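Local coordinates for protein cytosolic IMP-GMP specific 5'-nucleotidase (Legionella pneumophila subsp. pneumophila, PDB 4OHF) that probably hydrolyses selected purine nucleoside monophosphates such as IMP and GMP, as a magnesium-dependent cytosolic 5'-nucleotidase of the HAD superfamily, at residues K59-N64 against G137-L142; I12-I17 against T444-N449; K342-A347 against R393-Q398. One frame throughout, in Å; residues are numbered along the deposited sequence.

Contact 1: K59-N64 against G137-L142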
ATOM      1  N   LYS B  59     -39.674  -3.734   2.714  1.00 84.56           N
ATOM      2  CA  LYS B  59     -40.477  -2.840   3.540  1.00 83.99           C
ATOM      3  C   LYS B  59     -41.129  -3.628   4.674  1.00 82.74           C
ATOM      4  O   LYS B  59     -41.503  -3.066   5.701  1.00 83.40           O
ATOM      5  CB  LYS B  59     -41.567  -2.172   2.696  1.00 85.09           C
ATOM      6  CG  LYS B  59     -41.057  -1.417   1.477  1.00 86.99           C
ATOM      7  CD  LYS B  59     -42.218  -0.885   0.632  1.00 87.29           C
ATOM      8  CE  LYS B  59     -41.726  -0.219  -0.644  1.00 87.88           C
ATOM      9  NZ  LYS B  59     -42.853   0.221  -1.512  1.00 88.15           N
ATOM     10  N   LYS B  60     -41.256  -4.934   4.481  1.00 81.01           N
ATOM     11  CA  LYS B  60     -41.878  -5.808   5.472  1.00 79.48           C
ATOM     12  C   LYS B  60     -40.921  -6.202   6.609  1.00 77.55           C
ATOM     13  O   LYS B  60     -41.356  -6.636   7.677  1.00 76.64           O
ATOM     14  CB  LYS B  60     -42.400  -7.062   4.769  1.00 80.82           C
ATOM     15  CG  LYS B  60     -43.792  -7.505   5.197  1.00 81.72           C
ATOM     16  CD  LYS B  60     -44.318  -8.621   4.288  1.00 82.10           C
ATOM     17  CE  LYS B  60     -45.729  -9.040   4.676  1.00 82.76           C
ATOM     18  NZ  LYS B  60     -45.787  -9.553   6.076  1.00 82.64           N
ATOM     19  N   PHE B  61     -39.621  -6.049   6.371  1.00 75.08           N
ATOM     20  CA  PHE B  61     -38.602  -6.389   7.363  1.00 72.44           C
ATOM     21  C   PHE B  61     -38.887  -5.823   8.752  1.00 71.74           C
ATOM     22  O   PHE B  61     -39.183  -4.640   8.907  1.00 71.66           O
ATOM     23  CB  PHE B  61     -37.225  -5.901   6.894  1.00 69.82           C
ATOM     24  CG  PHE B  61     -36.609  -6.752   5.814  1.00 67.65           C
ATOM     25  CD1 PHE B  61     -35.387  -6.395   5.248  1.00 67.04           C
ATOM     26  CD2 PHE B  61     -37.237  -7.914   5.370  1.00 65.77           C
ATOM     27  CE1 PHE B  61     -34.799  -7.178   4.259  1.00 64.97           C
ATOM     28  CE2 PHE B  61     -36.659  -8.697   4.387  1.00 64.48           C
ATOM     29  CZ  PHE B  61     -35.436  -8.327   3.829  1.00 64.64           C
ATOM     30  N   LYS B  62     -38.782  -6.678   9.762  1.00 70.88           N
ATOM     31  CA  LYS B  62     -39.027  -6.273  11.139  1.00 68.93           C
ATOM     32  C   LYS B  62     -37.712  -6.059  11.870  1.00 66.27           C
ATOM     33  O   LYS B  62     -36.770  -6.833  11.711  1.00 65.90           O
ATOM     34  CB  LYS B  62     -39.865  -7.333  11.865  1.00 70.38           C
ATOM     35  CG  LYS B  62     -41.250  -6.854  12.277  1.00 72.16           C
ATOM     36  CD  LYS B  62     -42.013  -6.297  11.081  1.00 73.99           C
ATOM     37  CE  LYS B  62     -43.322  -5.634  11.498  1.00 75.03           C
ATOM     38  NZ  LYS B  62     -44.017  -5.014  10.325  1.00 73.70           N
ATOM     39  N   PHE B  63     -37.658  -5.002  12.671  1.00 63.17           N
ATOM     40  CA  PHE B  63     -36.457  -4.672  13.425  1.00 59.65           C
ATOM     41  C   PHE B  63     -36.488  -5.172  14.859  1.00 56.84           C
ATOM     42  O   PHE B  63     -37.373  -4.823  15.633  1.00 54.65           O
ATOM     43  CB  PHE B  63     -36.233  -3.155  13.419  1.00 59.26           C
ATOM     44  CG  PHE B  63     -35.133  -2.696  14.340  1.00 57.80           C
ATOM     45  CD1 PHE B  63     -35.415  -2.301  15.639  1.00 58.33           C
ATOM     46  CD2 PHE B  63     -33.810  -2.665  13.906  1.00 56.95           C
ATOM     47  CE1 PHE B  63     -34.395  -1.879  16.495  1.00 57.75           C
ATOM     48  CE2 PHE B  63     -32.787  -2.246  14.755  1.00 55.52           C
ATOM     49  CZ  PHE B  63     -33.080  -1.852  16.048  1.00 55.36           C
ATOM     50  N   ASN B  64     -35.515  -6.008  15.199  1.00 55.41           N
ATOM     51  CA  ASN B  64     -35.393  -6.533  16.553  1.00 54.42           C
ATOM     52  C   ASN B  64     -34.002  -6.207  17.092  1.00 53.68           C
ATOM     53  O   ASN B  64     -33.004  -6.834  16.716  1.00 52.39           O
ATOM     54  CB  ASN B  64     -35.629  -8.043  16.586  1.00 52.61           C
ATOM     55  CG  ASN B  64     -35.201  -8.667  17.904  1.00 52.32           C
ATOM     56  OD1 ASN B  64     -35.393  -8.102  18.974  1.00 48.65           O
ATOM     57  ND2 ASN B  64     -34.618  -9.847  17.826  1.00 56.52           N
ATOM     58  N   GLY B 137     -28.111  -8.420   7.446  1.00 52.58           N
ATOM     59  CA  GLY B 137     -28.411  -9.823   7.627  1.00 53.76           C
ATOM     60  C   GLY B 137     -29.672 -10.214   6.886  1.00 54.51           C
ATOM     61  O   GLY B 137     -29.679 -11.174   6.122  1.00 55.08           O
ATOM     62  N   GLN B 138     -30.748  -9.465   7.110  1.00 55.48           N
ATOM     63  CA  GLN B 138     -32.024  -9.744   6.460  1.00 53.98           C
ATOM     64  C   GLN B 138     -31.933  -9.603   4.949  1.00 54.56           C
ATOM     65  O   GLN B 138     -32.507 -10.401   4.215  1.00 53.64           O
ATOM     66  CB  GLN B 138     -33.094  -8.812   7.015  1.00 52.53           C
ATOM     67  CG  GLN B 138     -33.355  -9.032   8.496  1.00 49.90           C
ATOM     68  CD  GLN B 138     -34.126  -7.887   9.122  1.00 48.52           C
ATOM     69  OE1 GLN B 138     -33.843  -6.717   8.842  1.00 48.13           O
ATOM     70  NE2 GLN B 138     -35.089  -8.210   9.983  1.00 42.59           N
ATOM     71  N   LEU B 139     -31.200  -8.595   4.490  1.00 56.27           N
ATOM     72  CA  LEU B 139     -31.054  -8.368   3.068  1.00 58.72           C
ATOM     73  C   LEU B 139     -30.460  -9.588   2.370  1.00 61.84           C
ATOM     74  O   LEU B 139     -30.988 -10.032   1.349  1.00 63.29           O
ATOM     75  CB  LEU B 139     -30.193  -7.132   2.808  1.00 57.89           C
ATOM     76  CG  LEU B 139     -30.814  -5.810   3.268  1.00 59.04           C
ATOM     77  CD1 LEU B 139     -29.930  -4.648   2.843  1.00 58.07           C
ATOM     78  CD2 LEU B 139     -32.205  -5.659   2.667  1.00 59.82           C
ATOM     79  N   VAL B 140     -29.378 -10.145   2.911  1.00 63.17           N
ATOM     80  CA  VAL B 140     -28.767 -11.311   2.285  1.00 63.86           C
ATOM     81  C   VAL B 140     -29.716 -12.507   2.369  1.00 65.98           C
ATOM     82  O   VAL B 140     -29.731 -13.356   1.477  1.00 67.58           O
ATOM     83  CB  VAL B 140     -27.400 -11.677   2.925  1.00 62.95           C
ATOM     84  CG1 VAL B 140     -26.482 -10.456   2.959  1.00 60.33           C
ATOM     85  CG2 VAL B 140     -27.603 -12.231   4.290  1.00 61.46           C
ATOM     86  N   ASP B 141     -30.511 -12.576   3.433  1.00 66.55           N
ATOM     87  CA  ASP B 141     -31.475 -13.662   3.578  1.00 67.50           C
ATOM     88  C   ASP B 141     -32.457 -13.666   2.414  1.00 69.53           C
ATOM     89  O   ASP B 141     -32.897 -14.726   1.957  1.00 69.25           O
ATOM     90  CB  ASP B 141     -32.272 -13.504   4.864  1.00 67.86           C
ATOM     91  CG  ASP B 141     -31.577 -14.113   6.052  1.00 69.15           C
ATOM     92  OD1 ASP B 141     -32.201 -14.180   7.138  1.00 68.64           O
ATOM     93  OD2 ASP B 141     -30.407 -14.524   5.896  1.00 69.33           O
ATOM     94  N   LEU B 142     -32.799 -12.462   1.959  1.00 71.35           N
ATOM     95  CA  LEU B 142     -33.736 -12.244   0.859  1.00 72.56           C
ATOM     96  C   LEU B 142     -33.023 -12.453  -0.476  1.00 73.13           C
ATOM     97  O   LEU B 142     -33.600 -12.991  -1.423  1.00 74.30           O
ATOM     98  CB  LEU B 142     -34.297 -10.816   0.952  1.00 72.94           C
ATOM     99  CG  LEU B 142     -35.655 -10.457   0.341  1.00 71.77           C
ATOM    100  CD1 LEU B 142     -35.529 -10.354  -1.154  1.00 72.18           C
ATOM    101  CD2 LEU B 142     -36.697 -11.495   0.752  1.00 71.73           C
TER

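Contact 2: I12-I17 against T444-N449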
ATOM      1  N   ILE B  12      -3.814   8.283  33.266  1.00 44.53           N
ATOM      2  CA  ILE B  12      -4.160   9.622  32.812  1.00 45.12           C
ATOM      3  C   ILE B  12      -4.352  10.458  34.080  1.00 46.69           C
ATOM      4  O   ILE B  12      -5.195  10.151  34.928  1.00 46.30           O
ATOM      5  CB  ILE B  12      -5.427   9.702  31.919  1.00 45.02           C
ATOM      6  CG1 ILE B  12      -5.523  11.126  31.363  1.00 43.43           C
ATOM      7  CG2 ILE B  12      -6.700   9.357  32.706  1.00 41.59           C
ATOM      8  CD1 ILE B  12      -6.726  11.392  30.529  1.00 43.01           C
ATOM      9  N   ASN B  13      -3.521  11.490  34.216  1.00 47.17           N
ATOM     10  CA  ASN B  13      -3.549  12.388  35.365  1.00 48.56           C
ATOM     11  C   ASN B  13      -4.506  13.537  35.051  1.00 47.98           C
ATOM     12  O   ASN B  13      -4.116  14.507  34.422  1.00 47.27           O
ATOM     13  CB  ASN B  13      -2.124  12.901  35.603  1.00 49.53           C
ATOM     14  CG  ASN B  13      -1.991  13.738  36.852  1.00 50.70           C
ATOM     15  OD1 ASN B  13      -2.910  13.823  37.669  1.00 48.95           O
ATOM     16  ND2 ASN B  13      -0.826  14.357  37.014  1.00 53.06           N
ATOM     17  N   MET B  14      -5.760  13.431  35.474  1.00 49.65           N
ATOM     18  CA  MET B  14      -6.726  14.488  35.173  1.00 52.85           C
ATOM     19  C   MET B  14      -6.269  15.870  35.629  1.00 54.86           C
ATOM     20  O   MET B  14      -6.692  16.883  35.071  1.00 54.39           O
ATOM     21  CB  MET B  14      -8.095  14.178  35.783  1.00 52.61           C
ATOM     22  CG  MET B  14      -8.879  13.084  35.076  1.00 54.81           C
ATOM     23  SD  MET B  14      -9.109  13.328  33.295  1.00 56.44           S
ATOM     24  CE  MET B  14     -10.539  14.400  33.271  1.00 52.10           C
ATOM     25  N   ARG B  15      -5.409  15.905  36.642  1.00 56.80           N
ATOM     26  CA  ARG B  15      -4.885  17.157  37.176  1.00 57.98           C
ATOM     27  C   ARG B  15      -4.157  17.932  36.088  1.00 57.15           C
ATOM     28  O   ARG B  15      -4.240  19.159  36.032  1.00 58.65           O
ATOM     29  CB  ARG B  15      -3.924  16.866  38.337  1.00 61.22           C
ATOM     30  CG  ARG B  15      -3.136  18.075  38.852  1.00 65.00           C
ATOM     31  CD  ARG B  15      -3.664  18.596  40.185  1.00 66.32           C
ATOM     32  NE  ARG B  15      -3.668  17.563  41.219  1.00 66.31           N
ATOM     33  CZ  ARG B  15      -4.044  17.774  42.478  1.00 66.91           C
ATOM     34  NH1 ARG B  15      -4.441  18.983  42.856  1.00 66.85           N
ATOM     35  NH2 ARG B  15      -4.044  16.773  43.354  1.00 65.01           N
ATOM     36  N   LYS B  16      -3.459  17.208  35.217  1.00 55.67           N
ATOM     37  CA  LYS B  16      -2.695  17.828  34.139  1.00 54.04           C
ATOM     38  C   LYS B  16      -3.478  18.040  32.851  1.00 51.35           C
ATOM     39  O   LYS B  16      -2.911  18.419  31.827  1.00 51.80           O
ATOM     40  CB  LYS B  16      -1.429  17.011  33.849  1.00 55.46           C
ATOM     41  CG  LYS B  16      -0.410  17.001  34.991  1.00 57.66           C
ATOM     42  CD  LYS B  16       0.903  16.329  34.559  1.00 60.89           C
ATOM     43  CE  LYS B  16       1.960  16.306  35.680  1.00 62.38           C
ATOM     44  NZ  LYS B  16       2.354  17.677  36.158  1.00 61.62           N
ATOM     45  N   ILE B  17      -4.781  17.792  32.903  1.00 48.20           N
ATOM     46  CA  ILE B  17      -5.642  17.983  31.741  1.00 45.15           C
ATOM     47  C   ILE B  17      -6.296  19.360  31.834  1.00 44.41           C
ATOM     48  O   ILE B  17      -7.029  19.649  32.781  1.00 41.04           O
ATOM     49  CB  ILE B  17      -6.746  16.895  31.674  1.00 43.88           C
ATOM     50  CG1 ILE B  17      -6.125  15.555  31.298  1.00 41.83           C
ATOM     51  CG2 ILE B  17      -7.824  17.286  30.663  1.00 41.02           C
ATOM     52  CD1 ILE B  17      -5.425  15.557  29.956  1.00 39.78           C
ATOM     53  N   THR B 444      -8.454  13.506  39.817  1.00 50.20           N
ATOM     54  CA  THR B 444      -8.232  12.062  39.851  1.00 46.24           C
ATOM     55  C   THR B 444      -7.062  11.548  39.010  1.00 45.67           C
ATOM     56  O   THR B 444      -6.934  11.885  37.839  1.00 44.51           O
ATOM     57  CB  THR B 444      -9.488  11.319  39.367  1.00 45.31           C
ATOM     58  OG1 THR B 444     -10.622  11.725  40.147  1.00 46.70           O
ATOM     59  CG2 THR B 444      -9.300   9.829  39.490  1.00 44.42           C
ATOM     60  N   TYR B 445      -6.208  10.726  39.610  1.00 44.53           N
ATOM     61  CA  TYR B 445      -5.096  10.141  38.864  1.00 44.15           C
ATOM     62  C   TYR B 445      -5.550   8.704  38.572  1.00 44.82           C
ATOM     63  O   TYR B 445      -5.591   7.865  39.480  1.00 46.31           O
ATOM     64  CB  TYR B 445      -3.816  10.117  39.703  1.00 41.30           C
ATOM     65  CG  TYR B 445      -2.552   9.741  38.942  1.00 40.03           C
ATOM     66  CD1 TYR B 445      -1.668  10.723  38.497  1.00 39.53           C
ATOM     67  CD2 TYR B 445      -2.225   8.402  38.692  1.00 40.12           C
ATOM     68  CE1 TYR B 445      -0.482  10.392  37.829  1.00 38.57           C
ATOM     69  CE2 TYR B 445      -1.045   8.057  38.020  1.00 38.61           C
ATOM     70  CZ  TYR B 445      -0.174   9.064  37.590  1.00 40.97           C
ATOM     71  OH  TYR B 445       0.998   8.751  36.924  1.00 39.95           O
ATOM     72  N   PHE B 446      -5.905   8.436  37.318  1.00 43.05           N
ATOM     73  CA  PHE B 446      -6.366   7.121  36.902  1.00 43.12           C
ATOM     74  C   PHE B 446      -5.231   6.150  36.573  1.00 45.15           C
ATOM     75  O   PHE B 446      -4.365   6.446  35.740  1.00 46.58           O
ATOM     76  CB  PHE B 446      -7.271   7.253  35.673  1.00 41.41           C
ATOM     77  CG  PHE B 446      -8.619   7.862  35.959  1.00 41.47           C
ATOM     78  CD1 PHE B 446      -9.567   7.181  36.717  1.00 39.94           C
ATOM     79  CD2 PHE B 446      -8.956   9.107  35.447  1.00 41.76           C
ATOM     80  CE1 PHE B 446     -10.827   7.732  36.954  1.00 38.88           C
ATOM     81  CE2 PHE B 446     -10.218   9.661  35.682  1.00 40.67           C
ATOM     82  CZ  PHE B 446     -11.147   8.972  36.434  1.00 39.44           C
ATOM     83  N   ARG B 447      -5.243   4.993  37.226  1.00 47.19           N
ATOM     84  CA  ARG B 447      -4.248   3.942  36.988  1.00 50.46           C
ATOM     85  C   ARG B 447      -4.969   2.650  36.621  1.00 52.08           C
ATOM     86  O   ARG B 447      -6.129   2.433  36.991  1.00 51.82           O
ATOM     87  CB  ARG B 447      -3.394   3.677  38.234  1.00 51.44           C
ATOM     88  CG  ARG B 447      -2.376   4.743  38.575  1.00 53.64           C
ATOM     89  CD  ARG B 447      -1.772   4.480  39.956  1.00 56.56           C
ATOM     90  NE  ARG B 447      -0.811   5.511  40.335  1.00 58.37           N
ATOM     91  CZ  ARG B 447       0.349   5.692  39.719  1.00 59.06           C
ATOM     92  NH1 ARG B 447       0.683   4.903  38.709  1.00 59.20           N
ATOM     93  NH2 ARG B 447       1.157   6.679  40.087  1.00 60.17           N
ATOM     94  N   ALA B 448      -4.275   1.779  35.903  1.00 53.16           N
ATOM     95  CA  ALA B 448      -4.860   0.512  35.514  1.00 53.56           C
ATOM     96  C   ALA B 448      -4.381  -0.597  36.434  1.00 55.64           C
ATOM     97  O   ALA B 448      -3.235  -0.591  36.884  1.00 56.71           O
ATOM     98  CB  ALA B 448      -4.480   0.193  34.100  1.00 50.98           C
ATOM     99  N   ASN B 449      -5.263  -1.543  36.721  1.00 57.79           N
ATOM    100  CA  ASN B 449      -4.905  -2.680  37.555  1.00 61.13           C
ATOM    101  C   ASN B 449      -4.044  -3.553  36.654  1.00 63.62           C
ATOM    102  O   ASN B 449      -4.329  -3.659  35.462  1.00 63.81           O
ATOM    103  CB  ASN B 449      -6.160  -3.447  37.955  1.00 61.16           C
ATOM    104  CG  ASN B 449      -7.177  -2.571  38.669  1.00 64.17           C
ATOM    105  OD1 ASN B 449      -8.386  -2.830  38.615  1.00 64.27           O
ATOM    106  ND2 ASN B 449      -6.693  -1.536  39.358  1.00 65.34           N
TER

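Contact 3: K342-A347 against R393-Q398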
ATOM      1  N   LYS B 342     -19.092 -18.582  38.921  1.00 52.18           N
ATOM      2  CA  LYS B 342     -18.337 -19.181  40.008  1.00 54.42           C
ATOM      3  C   LYS B 342     -18.419 -20.695  39.887  1.00 53.87           C
ATOM      4  O   LYS B 342     -17.425 -21.395  40.057  1.00 53.57           O
ATOM      5  CB  LYS B 342     -18.907 -18.731  41.360  1.00 55.29           C
ATOM      6  CG  LYS B 342     -18.754 -17.232  41.619  1.00 58.67           C
ATOM      7  CD  LYS B 342     -19.401 -16.812  42.937  1.00 61.12           C
ATOM      8  CE  LYS B 342     -19.353 -15.300  43.141  1.00 61.59           C
ATOM      9  NZ  LYS B 342     -20.161 -14.883  44.325  1.00 61.02           N
ATOM     10  N   LYS B 343     -19.615 -21.184  39.580  1.00 55.12           N
ATOM     11  CA  LYS B 343     -19.861 -22.614  39.438  1.00 56.92           C
ATOM     12  C   LYS B 343     -18.951 -23.165  38.356  1.00 56.72           C
ATOM     13  O   LYS B 343     -18.367 -24.241  38.507  1.00 55.68           O
ATOM     14  CB  LYS B 343     -21.320 -22.864  39.050  1.00 59.69           C
ATOM     15  CG  LYS B 343     -21.832 -24.257  39.390  1.00 61.93           C
ATOM     16  CD  LYS B 343     -21.968 -24.425  40.899  1.00 64.10           C
ATOM     17  CE  LYS B 343     -22.946 -23.397  41.470  1.00 64.25           C
ATOM     18  NZ  LYS B 343     -24.274 -23.488  40.798  1.00 61.91           N
ATOM     19  N   ILE B 344     -18.830 -22.413  37.267  1.00 56.55           N
ATOM     20  CA  ILE B 344     -17.984 -22.817  36.157  1.00 56.48           C
ATOM     21  C   ILE B 344     -16.509 -22.801  36.563  1.00 57.06           C
ATOM     22  O   ILE B 344     -15.713 -23.595  36.069  1.00 57.09           O
ATOM     23  CB  ILE B 344     -18.223 -21.908  34.942  1.00 54.75           C
ATOM     24  CG1 ILE B 344     -19.683 -22.048  34.497  1.00 54.95           C
ATOM     25  CG2 ILE B 344     -17.277 -22.284  33.811  1.00 54.36           C
ATOM     26  CD1 ILE B 344     -20.060 -21.257  33.239  1.00 54.30           C
ATOM     27  N   GLY B 345     -16.150 -21.910  37.478  1.00 57.38           N
ATOM     28  CA  GLY B 345     -14.774 -21.844  37.932  1.00 58.85           C
ATOM     29  C   GLY B 345     -14.386 -23.047  38.779  1.00 59.54           C
ATOM     30  O   GLY B 345     -13.339 -23.658  38.556  1.00 60.24           O
ATOM     31  N   GLU B 346     -15.226 -23.388  39.757  1.00 60.20           N
ATOM     32  CA  GLU B 346     -14.966 -24.533  40.636  1.00 60.48           C
ATOM     33  C   GLU B 346     -14.909 -25.815  39.818  1.00 60.06           C
ATOM     34  O   GLU B 346     -14.139 -26.721  40.123  1.00 61.29           O
ATOM     35  CB  GLU B 346     -16.068 -24.677  41.695  1.00 61.44           C
ATOM     36  CG  GLU B 346     -16.196 -23.503  42.663  1.00 66.32           C
ATOM     37  CD  GLU B 346     -17.503 -23.530  43.478  1.00 68.86           C
ATOM     38  OE1 GLU B 346     -17.785 -22.533  44.184  1.00 68.33           O
ATOM     39  OE2 GLU B 346     -18.250 -24.539  43.406  1.00 69.75           O
ATOM     40  N   ALA B 347     -15.740 -25.882  38.780  1.00 59.66           N
ATOM     41  CA  ALA B 347     -15.820 -27.045  37.912  1.00 58.11           C
ATOM     42  C   ALA B 347     -14.602 -27.163  37.017  1.00 57.56           C
ATOM     43  O   ALA B 347     -14.137 -28.260  36.731  1.00 57.36           O
ATOM     44  CB  ALA B 347     -17.081 -26.973  37.062  1.00 57.56           C
ATOM     45  N   ARG B 393     -22.881 -28.077  30.340  1.00 52.51           N
ATOM     46  CA  ARG B 393     -24.232 -27.651  30.677  1.00 52.36           C
ATOM     47  C   ARG B 393     -24.176 -26.308  31.402  1.00 51.85           C
ATOM     48  O   ARG B 393     -24.940 -25.399  31.075  1.00 53.71           O
ATOM     49  CB  ARG B 393     -24.931 -28.721  31.533  1.00 52.97           C
ATOM     50  CG  ARG B 393     -24.835 -30.117  30.915  1.00 54.18           C
ATOM     51  CD  ARG B 393     -26.173 -30.820  30.760  1.00 52.25           C
ATOM     52  NE  ARG B 393     -26.364 -31.848  31.774  1.00 51.50           N
ATOM     53  CZ  ARG B 393     -26.809 -33.075  31.524  1.00 50.92           C
ATOM     54  NH1 ARG B 393     -27.115 -33.442  30.288  1.00 49.79           N
ATOM     55  NH2 ARG B 393     -26.937 -33.943  32.515  1.00 51.85           N
ATOM     56  N   LEU B 394     -23.273 -26.170  32.371  1.00 50.55           N
ATOM     57  CA  LEU B 394     -23.128 -24.901  33.081  1.00 49.64           C
ATOM     58  C   LEU B 394     -22.854 -23.778  32.082  1.00 50.70           C
ATOM     59  O   LEU B 394     -23.359 -22.674  32.240  1.00 51.92           O
ATOM     60  CB  LEU B 394     -21.988 -24.969  34.096  1.00 49.67           C
ATOM     61  CG  LEU B 394     -22.308 -25.589  35.458  1.00 49.33           C
ATOM     62  CD1 LEU B 394     -21.037 -25.731  36.262  1.00 49.53           C
ATOM     63  CD2 LEU B 394     -23.303 -24.711  36.201  1.00 50.17           C
ATOM     64  N   LEU B 395     -22.058 -24.058  31.051  1.00 50.49           N
ATOM     65  CA  LEU B 395     -21.763 -23.051  30.042  1.00 51.88           C
ATOM     66  C   LEU B 395     -23.043 -22.623  29.316  1.00 52.93           C
ATOM     67  O   LEU B 395     -23.342 -21.433  29.250  1.00 52.63           O
ATOM     68  CB  LEU B 395     -20.727 -23.571  29.034  1.00 51.94           C
ATOM     69  CG  LEU B 395     -19.296 -23.840  29.539  1.00 53.26           C
ATOM     70  CD1 LEU B 395     -18.459 -24.453  28.418  1.00 51.53           C
ATOM     71  CD2 LEU B 395     -18.658 -22.560  30.044  1.00 50.63           C
ATOM     72  N   GLN B 396     -23.788 -23.588  28.770  1.00 54.34           N
ATOM     73  CA  GLN B 396     -25.051 -23.309  28.068  1.00 54.26           C
ATOM     74  C   GLN B 396     -25.932 -22.408  28.942  1.00 53.09           C
ATOM     75  O   GLN B 396     -26.629 -21.519  28.460  1.00 51.77           O
ATOM     76  CB  GLN B 396     -25.795 -24.622  27.770  1.00 56.88           C
ATOM     77  CG  GLN B 396     -27.312 -24.453  27.612  1.00 62.71           C
ATOM     78  CD  GLN B 396     -28.104 -25.770  27.686  1.00 66.63           C
ATOM     79  OE1 GLN B 396     -27.941 -26.568  28.622  1.00 67.15           O
ATOM     80  NE2 GLN B 396     -28.977 -25.988  26.704  1.00 67.00           N
ATOM     81  N   GLU B 397     -25.886 -22.663  30.241  1.00 53.55           N
ATOM     82  CA  GLU B 397     -26.645 -21.902  31.221  1.00 52.09           C
ATOM     83  C   GLU B 397     -26.111 -20.474  31.308  1.00 51.94           C
ATOM     84  O   GLU B 397     -26.877 -19.509  31.463  1.00 50.90           O
ATOM     85  CB  GLU B 397     -26.519 -22.579  32.573  1.00 52.10           C
ATOM     86  CG  GLU B 397     -27.094 -21.804  33.712  1.00 55.09           C
ATOM     87  CD  GLU B 397     -28.013 -22.657  34.529  1.00 57.63           C
ATOM     88  OE1 GLU B 397     -27.512 -23.561  35.248  1.00 54.35           O
ATOM     89  OE2 GLU B 397     -29.244 -22.430  34.425  1.00 61.18           O
ATOM     90  N   GLN B 398     -24.792 -20.341  31.215  1.00 50.26           N
ATOM     91  CA  GLN B 398     -24.172 -19.029  31.279  1.00 50.64           C
ATOM     92  C   GLN B 398     -24.551 -18.190  30.071  1.00 49.80           C
ATOM     93  O   GLN B 398     -24.653 -16.973  30.162  1.00 51.05           O
ATOM     94  CB  GLN B 398     -22.659 -19.154  31.334  1.00 49.94           C
ATOM     95  CG  GLN B 398     -21.941 -17.825  31.262  1.00 49.96           C
ATOM     96  CD  GLN B 398     -20.434 -17.990  31.292  1.00 50.59           C
ATOM     97  OE1 GLN B 398     -19.858 -18.656  30.430  1.00 49.36           O
ATOM     98  NE2 GLN B 398     -19.787 -17.389  32.294  1.00 48.80           N
TER

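Contact 1: K59-N64 against G137-L142
Phe61 and Gln138 show how a loop can be fastened to a helix by one side chain working in two chemistries: Gln138 meets two successive loop residues, Phe61 through its CB and Lys62 through its amide. The Gln138 side chain slides past the aromatic ring in the opposite direction, and its CB lies over one face, offset toward the rim, 3.9 Å from the Phe61 ring centroid: a CH-pi contact. At the edge, near the ring plane, CE1 of Phe61 meets CD2 of Leu139 at 3.4 Å, while CZ of Phe61 approaches CB of Leu142 at 4.0 Å. Beyond CG the glutamine runs extended, chi2 of 165° placing CD, and the amide beyond it faces the loop. There NE2 of Gln138 donates to the carbonyl O of Lys62 over 2.8 Å, close to the amide plane, which favours this amide orientation; Tyr41 OH on helix 33-51 gives OE1 a partner. The same helix supplies Lys45, whose NZ binds the carbonyl O of Phe61. Both helices hold the loop, each through a polar bond to its backbone. The chemistry implies a partly exposed seam in which apolar contact seats the aromatic ring, beside an amide with a partner at each end, one of them the carbonyl of Lys62.

Contact 2: I12-I17 against T444-N449
Ile12 and Phe446 form the hydrogen-bonded pair of a two-stranded antiparallel sheet that brings residues near both ends of the chain together. Ile12 N donates to Phe446 O at 3.1 Å; Phe446 N returns a bond to Ile12 O of 3.0 Å. In Phe446, CG stands anti to the carbonyl carbon, beside the backbone N (chi1 -71°). Its CB sits beside both the carbonyl O and CG2 of Ile12, and the two side chains lie side by side, pointing the same way. Further out, Phe446 CD2 meets Ile12 CG2 at 3.6 Å, with the methyl at the ring edge. The next ring atom, CE2 of Phe446, touches CG of Met14 at 3.7 Å. One face of the Phe446 ring carries CG2 of Thr444 over its centre, and Ile429 and Val6 add to the surroundings. On the other side of the sheet Asn13 crosses Tyr445 at about a right angle, at a non-hydrogen-bonded pair: OD1 and CG of Asn13 each approach CD1 of Tyr445 at 3.4 Å, amide and ring planes 50° apart. Tyr445 O accepts a bond from Lys351 NZ of the second subunit. After Asn13 the chain turns into a 3-10 segment, where Met14 N still reaches back across the strands to Thr444 O at 3.1 Å.

Contact 3: K342-A347 against R393-Q398
Around Ile344 and Leu394 two helical segments run nearly antiparallel, their N-to-C directions 157° apart and their axes 9.8 Å from each other at closest approach. The side chains of these two residues slide past one another in opposite directions, CG1 of Ile344 lying 3.7 Å from CB of Leu394. Because the isoleucine is extended at its end (chi2 -177°), CD1 continues across toward the opposite helix. There it meets CD2 of Leu395 at 3.7 Å, from a side chain crossing at about a right angle, and comes 3.8 Å from CD of Gln398. Leu394 answers in the reverse direction: both its methyls close on the aliphatic part of Lys343, with CD1 and CD2 of Leu394 each 3.5 Å from Lys343 CG. The lysine CG is placed there by a first torsion anti to the backbone N (chi1 -157°). Ala347 CB adds a looser apolar touch, 4.2 Å from Leu394 CD1. One turn earlier, Ile340 continues the packing against Leu394 and Gln398, and Gln390 and Ile391 reach Ala347 from the partner helix. Aliphatic side chains meeting along two long helices, 338-367 and 374-399, joined by a short connection, are typical of an antiparallel helical hairpin.

How the contacts relate
The three contacts sample separate parts of one HAD-type chain. Contact 2 closes the longest loop, and contacts 1 and 3 follow one another in series within it. Contacts 1 and 2 stand on opposite sides of the chain's centre, their own centres 45 Å apart; contact 3 comes within about 17 Å of each, nearest atoms to nearest atoms. None touches the magnesium site of Asp23, Asp25 and Asp303 or the GMP pocket of Arg86, Tyr87 and Tyr421. Contact 2 does pack on strand 298-302, which leads to Asp303. Assembly links contacts 2 and 3: Lys351 of the second subunit, on a helix that makes contact 3 in its own chain, bonds to segment 444-449.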